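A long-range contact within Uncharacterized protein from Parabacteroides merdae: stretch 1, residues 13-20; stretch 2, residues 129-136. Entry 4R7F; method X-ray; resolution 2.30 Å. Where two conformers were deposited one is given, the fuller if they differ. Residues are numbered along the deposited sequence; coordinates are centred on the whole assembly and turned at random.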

ATOM      1  N   GLN A  13     -27.974 -18.334  14.013  1.00 49.00           N
ATOM      2  CA  GLN A  13     -26.971 -19.374  14.346  0.50 52.09           C
ATOM      3  C   GLN A  13     -25.671 -19.251  13.508  1.00 45.96           C
ATOM      4  O   GLN A  13     -24.699 -19.926  13.798  1.00 48.24           O
ATOM      5  N   ILE A  14     -25.618 -18.344  12.537  1.00 36.16           N
ATOM      6  CA  ILE A  14     -24.445 -18.158  11.675  1.00 30.32           C
ATOM      7  C   ILE A  14     -23.673 -16.907  12.129  1.00 28.94           C
ATOM      8  O   ILE A  14     -24.250 -15.836  12.303  1.00 32.39           O
ATOM      9  N   LYS A  15     -22.363 -17.009  12.301  1.00 31.07           N
ATOM     10  CA  LYS A  15     -21.579 -15.846  12.726  1.00 27.25           C
ATOM     11  C   LYS A  15     -20.290 -15.808  11.965  1.00 31.67           C
ATOM     12  O   LYS A  15     -19.829 -16.838  11.447  1.00 32.77           O
ATOM     13  N   THR A  16     -19.732 -14.604  11.878  1.00 28.11           N
ATOM     14  CA  THR A  16     -18.351 -14.376  11.439  1.00 28.49           C
ATOM     15  C   THR A  16     -18.183 -14.851  10.021  1.00 30.24           C
ATOM     16  O   THR A  16     -17.214 -15.546   9.661  1.00 37.62           O
ATOM     17  N   LEU A  17     -19.165 -14.485   9.209  1.00 32.72           N
ATOM     18  CA  LEU A  17     -19.076 -14.706   7.775  1.00 36.46           C
ATOM     19  C   LEU A  17     -17.971 -13.832   7.191  1.00 37.23           C
ATOM     20  O   LEU A  17     -18.014 -12.625   7.321  1.00 35.33           O
ATOM     21  N   GLN A  18     -16.998 -14.475   6.559  1.00 40.00           N
ATOM     22  CA  GLN A  18     -15.928 -13.813   5.843  1.00 35.35           C
ATOM     23  C   GLN A  18     -15.892 -14.284   4.401  1.00 36.02           C
ATOM     24  O   GLN A  18     -16.027 -15.477   4.120  1.00 38.39           O
ATOM     25  N   VAL A  19     -15.710 -13.314   3.516  1.00 34.20           N
ATOM     26  CA  VAL A  19     -15.443 -13.497   2.107  1.00 40.23           C
ATOM     27  C   VAL A  19     -14.117 -12.792   1.755  1.00 36.82           C
ATOM     28  O   VAL A  19     -13.999 -11.572   1.838  1.00 48.49           O
ATOM     29  N   LYS A  20     -13.129 -13.596   1.385  1.00 36.57           N
ATOM     30  CA  LYS A  20     -11.781 -13.108   1.151  0.50 36.36           C
ATOM     31  C   LYS A  20     -11.097 -14.008   0.138  1.00 37.36           C
ATOM     32  O   LYS A  20     -11.653 -15.025  -0.270  1.00 36.78           O
ATOM     33  N   ILE A 129     -32.880 -19.525   2.939  1.00 45.12           N
ATOM     34  CA  ILE A 129     -31.491 -19.126   2.767  1.00 42.70           C
ATOM     35  C   ILE A 129     -31.002 -18.548   4.086  1.00 47.54           C
ATOM     36  O   ILE A 129     -31.611 -17.594   4.603  1.00 45.04           O
ATOM     37  N   ILE A 130     -29.910 -19.119   4.617  1.00 37.36           N
ATOM     38  CA  ILE A 130     -29.339 -18.642   5.865  1.00 38.59           C
ATOM     39  C   ILE A 130     -28.288 -17.537   5.743  1.00 37.39           C
ATOM     40  O   ILE A 130     -28.085 -16.778   6.698  1.00 40.84           O
ATOM     41  N   PHE A 131     -27.569 -17.496   4.622  1.00 36.86           N
ATOM     42  CA  PHE A 131     -26.736 -16.349   4.273  1.00 29.02           C
ATOM     43  C   PHE A 131     -26.435 -16.342   2.789  1.00 32.56           C
ATOM     44  O   PHE A 131     -26.559 -17.346   2.125  1.00 37.02           O
ATOM     45  N   THR A 132     -26.072 -15.175   2.302  1.00 34.70           N
ATOM     46  CA  THR A 132     -25.553 -14.953   0.971  1.00 35.92           C
ATOM     47  C   THR A 132     -24.122 -14.408   1.092  1.00 33.06           C
ATOM     48  O   THR A 132     -23.861 -13.524   1.896  1.00 34.84           O
ATOM     49  N   ALA A 133     -23.187 -14.977   0.340  1.00 34.16           N
ATOM     50  CA  ALA A 133     -21.830 -14.440   0.237  1.00 27.26           C
ATOM     51  C   ALA A 133     -21.541 -14.054  -1.197  1.00 30.31           C
ATOM     52  O   ALA A 133     -21.775 -14.828  -2.113  1.00 32.98           O
ATOM     53  N   CYS A 134     -21.062 -12.829  -1.388  1.00 30.43           N
ATOM     54  CA  CYS A 134     -20.949 -12.230  -2.713  1.00 30.16           C
ATOM     55  C   CYS A 134     -19.487 -11.908  -3.051  1.00 34.71           C
ATOM     56  O   CYS A 134     -18.761 -11.372  -2.211  1.00 33.56           O
ATOM     57  N   PHE A 135     -19.086 -12.214  -4.288  1.00 32.60           N
ATOM     58  CA  PHE A 135     -17.747 -11.946  -4.794  1.00 28.47           C
ATOM     59  C   PHE A 135     -17.840 -11.788  -6.303  1.00 30.46           C
ATOM     60  O   PHE A 135     -18.866 -12.111  -6.928  1.00 29.76           O
ATOM     61  N   SER A 136     -16.778 -11.277  -6.893  1.00 28.99           N
ATOM     62  CA  SER A 136     -16.784 -11.074  -8.322  1.00 33.74           C
ATOM     63  C   SER A 136     -15.630 -11.819  -8.990  1.00 31.14           C
ATOM     64  O   SER A 136     -14.577 -12.059  -8.384  1.00 30.95           O
TER

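The two strands, 14-20 and 129-136, run nearly parallel, with 16° between their N-to-C directions, but their axes come no closer than 7.7 Å. That spacing is too wide for neighbouring strands of one sheet, and no hydrogen bond links the stretches; the contact is made by side chains, together with two backbone carbonyl oxygens, and buries 346 Å² over both sides.

In stretch 1 the CA-to-CB bonds of I14, L17 and V19 point toward the partner. The inward positions do not alternate strictly: two residues, K15 and T16, separate I14 from L17, and T16 has phi/psi of 62/45, a positive phi unusual in a strand. From L17 onward alternation is regular, with Q18 and K20 directed away. Stretch 2 presents I130, F131, A133 and F135, while T132 and C134 turn their CB atoms away.

At the N-terminal end, I14 (chi1 m, chi2 m) meets I130 (chi1 p, chi2 t) tip to tip, CD1 of I14 lying 3.7 Å from CD1 of I130. The other branch of I14 reaches the next residue, with CG2 of I14 3.9 Å from CD2 of F131. I14 thus straddles two consecutive side chains, consistent with its 68 Å² of covered surface.

F131 is the broad bump of stretch 2. With chi1 at 76° (p) and chi2 at 80°, the ring is within reach of both I14 and L17. L17 (chi1 t, chi2 p) places CD1 over one ring face: CD1 of L17 is 3.9 Å from the centroid of the F131 ring and 24° off its normal, a CH-pi arrangement, and its nearest ring atom is CE1 of F131 at 3.6 Å. The second methyl of L17 touches both the ring and the backbone: CD2 of L17 is 3.9 Å from CD1 of F131 and 3.9 Å from O of T132.

Where stretch 2 has a small residue, V19 fills the space. The CA atoms of V19 and A133 are 6.7 Å apart, and CG2 of V19 approaches CB of A133 to 3.6 Å. With chi1 at -178° (t), V19 sends CG1 further along the partner strand, 3.6 Å from O of C134 and 4.2 Å from CB of F135. F135 starts toward stretch 1, but with chi1 p its end leads away, so its ring adds little and its CB makes the contact.

No polar side-chain group takes part in the packing; the polar atoms touched are the carbonyl oxygens of T132 and C134. OG1 of T16, NZ of K20, OG1 of T132 and OG of S136 are hydrogen-bonded elsewhere in the structure.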

ATOM      1  CB  GLN A  13     -27.541 -20.811  14.268  0.50 61.41           C
ATOM      2  CG  GLN A  13     -28.602 -21.212  15.314  0.50 70.93           C
ATOM      3  CD  GLN A  13     -28.173 -21.151  16.789  0.50 58.91           C
ATOM      4  OE1 GLN A  13     -27.719 -20.118  17.291  0.50 37.65           O
ATOM      5  NE2 GLN A  13     -28.405 -22.244  17.504  0.50 57.07           N
ATOM      6  CB  ILE A  14     -24.931 -18.004  10.185  1.00 35.93           C
ATOM      7  CG1 ILE A  14     -25.636 -19.279   9.702  1.00 38.32           C
ATOM      8  CG2 ILE A  14     -23.823 -17.589   9.224  1.00 36.94           C
ATOM      9  CD1 ILE A  14     -24.776 -20.519   9.760  1.00 42.77           C
ATOM     10  CB  LYS A  15     -21.253 -15.911  14.205  1.00 34.02           C
ATOM     11  CG  LYS A  15     -22.453 -15.951  15.127  1.00 37.34           C
ATOM     12  CD  LYS A  15     -23.178 -14.619  15.159  1.00 43.04           C
ATOM     13  CE  LYS A  15     -24.238 -14.626  16.256  1.00 50.47           C
ATOM     14  NZ  LYS A  15     -25.487 -13.873  15.919  1.00 49.07           N
ATOM     15  CB  THR A  16     -17.360 -15.041  12.426  1.00 31.99           C
ATOM     16  OG1 THR A  16     -17.750 -14.693  13.765  1.00 31.38           O
ATOM     17  CG2 THR A  16     -15.954 -14.582  12.183  1.00 32.02           C
ATOM     18  CB  LEU A  17     -20.379 -14.368   7.101  1.00 29.26           C
ATOM     19  CG  LEU A  17     -20.395 -14.494   5.588  1.00 30.73           C
ATOM     20  CD1 LEU A  17     -20.226 -15.941   5.163  1.00 33.91           C
ATOM     21  CD2 LEU A  17     -21.715 -13.950   5.072  1.00 33.48           C
ATOM     22  CB  GLN A  18     -14.579 -14.152   6.469  1.00 36.50           C
ATOM     23  CG  GLN A  18     -14.455 -13.747   7.922  1.00 37.41           C
ATOM     24  CD  GLN A  18     -13.105 -14.117   8.527  1.00 38.90           C
ATOM     25  OE1 GLN A  18     -12.954 -15.153   9.207  1.00 52.75           O
ATOM     26  NE2 GLN A  18     -12.131 -13.274   8.297  1.00 38.30           N
ATOM     27  CB  VAL A  19     -16.593 -12.915   1.286  1.00 37.98           C
ATOM     28  CG1 VAL A  19     -16.349 -13.134  -0.204  1.00 40.56           C
ATOM     29  CG2 VAL A  19     -17.909 -13.523   1.757  1.00 34.56           C
ATOM     30  CB  LYS A  20     -11.001 -13.048   2.465  0.50 38.96           C
ATOM     31  CG  LYS A  20     -11.089 -14.307   3.306  0.50 47.43           C
ATOM     32  CD  LYS A  20      -9.807 -15.122   3.250  0.50 56.33           C
ATOM     33  CE  LYS A  20      -8.838 -14.756   4.365  0.50 47.10           C
ATOM     34  NZ  LYS A  20      -7.597 -15.554   4.220  0.50 43.39           N
ATOM     35  CB  ILE A 129     -31.316 -18.044   1.673  1.00 47.75           C
ATOM     36  CG1 ILE A 129     -31.807 -18.541   0.300  1.00 50.81           C
ATOM     37  CG2 ILE A 129     -29.858 -17.621   1.580  1.00 42.16           C
ATOM     38  CD1 ILE A 129     -31.316 -19.920  -0.074  1.00 41.52           C
ATOM     39  CB  ILE A 130     -28.757 -19.782   6.735  1.00 45.38           C
ATOM     40  CG1 ILE A 130     -27.591 -20.481   6.063  1.00 41.26           C
ATOM     41  CG2 ILE A 130     -29.855 -20.772   7.108  1.00 46.31           C
ATOM     42  CD1 ILE A 130     -26.962 -21.509   6.965  1.00 45.77           C
ATOM     43  CB  PHE A 131     -25.461 -16.305   5.103  1.00 30.04           C
ATOM     44  CG  PHE A 131     -24.396 -17.297   4.699  1.00 32.98           C
ATOM     45  CD1 PHE A 131     -23.571 -17.048   3.614  1.00 33.42           C
ATOM     46  CD2 PHE A 131     -24.171 -18.433   5.458  1.00 39.86           C
ATOM     47  CE1 PHE A 131     -22.561 -17.920   3.262  1.00 33.74           C
ATOM     48  CE2 PHE A 131     -23.158 -19.317   5.119  1.00 43.49           C
ATOM     49  CZ  PHE A 131     -22.359 -19.067   4.024  1.00 39.71           C
ATOM     50  CB  THR A 132     -26.466 -13.944   0.278  1.00 32.83           C
ATOM     51  OG1 THR A 132     -27.778 -14.485   0.279  1.00 36.16           O
ATOM     52  CG2 THR A 132     -26.057 -13.690  -1.135  1.00 39.66           C
ATOM     53  CB  ALA A 133     -20.821 -15.436   0.704  1.00 33.83           C
ATOM     54  CB  CYS A 134     -21.750 -10.924  -2.753  1.00 29.80           C
ATOM     55  SG  CYS A 134     -23.526 -11.102  -2.875  1.00 33.53           S
ATOM     56  CB  PHE A 135     -16.756 -13.067  -4.432  1.00 32.03           C
ATOM     57  CG  PHE A 135     -17.091 -14.397  -5.041  1.00 28.57           C
ATOM     58  CD1 PHE A 135     -17.924 -15.287  -4.381  1.00 37.76           C
ATOM     59  CD2 PHE A 135     -16.594 -14.753  -6.294  1.00 36.37           C
ATOM     60  CE1 PHE A 135     -18.258 -16.506  -4.960  1.00 42.55           C
ATOM     61  CE2 PHE A 135     -16.931 -15.961  -6.889  1.00 41.89           C
ATOM     62  CZ  PHE A 135     -17.762 -16.839  -6.216  1.00 45.37           C
ATOM     63  CB  SER A 136     -16.679  -9.586  -8.631  1.00 32.10           C
ATOM     64  OG  SER A 136     -17.796  -8.851  -8.142  1.00 25.89           O
TER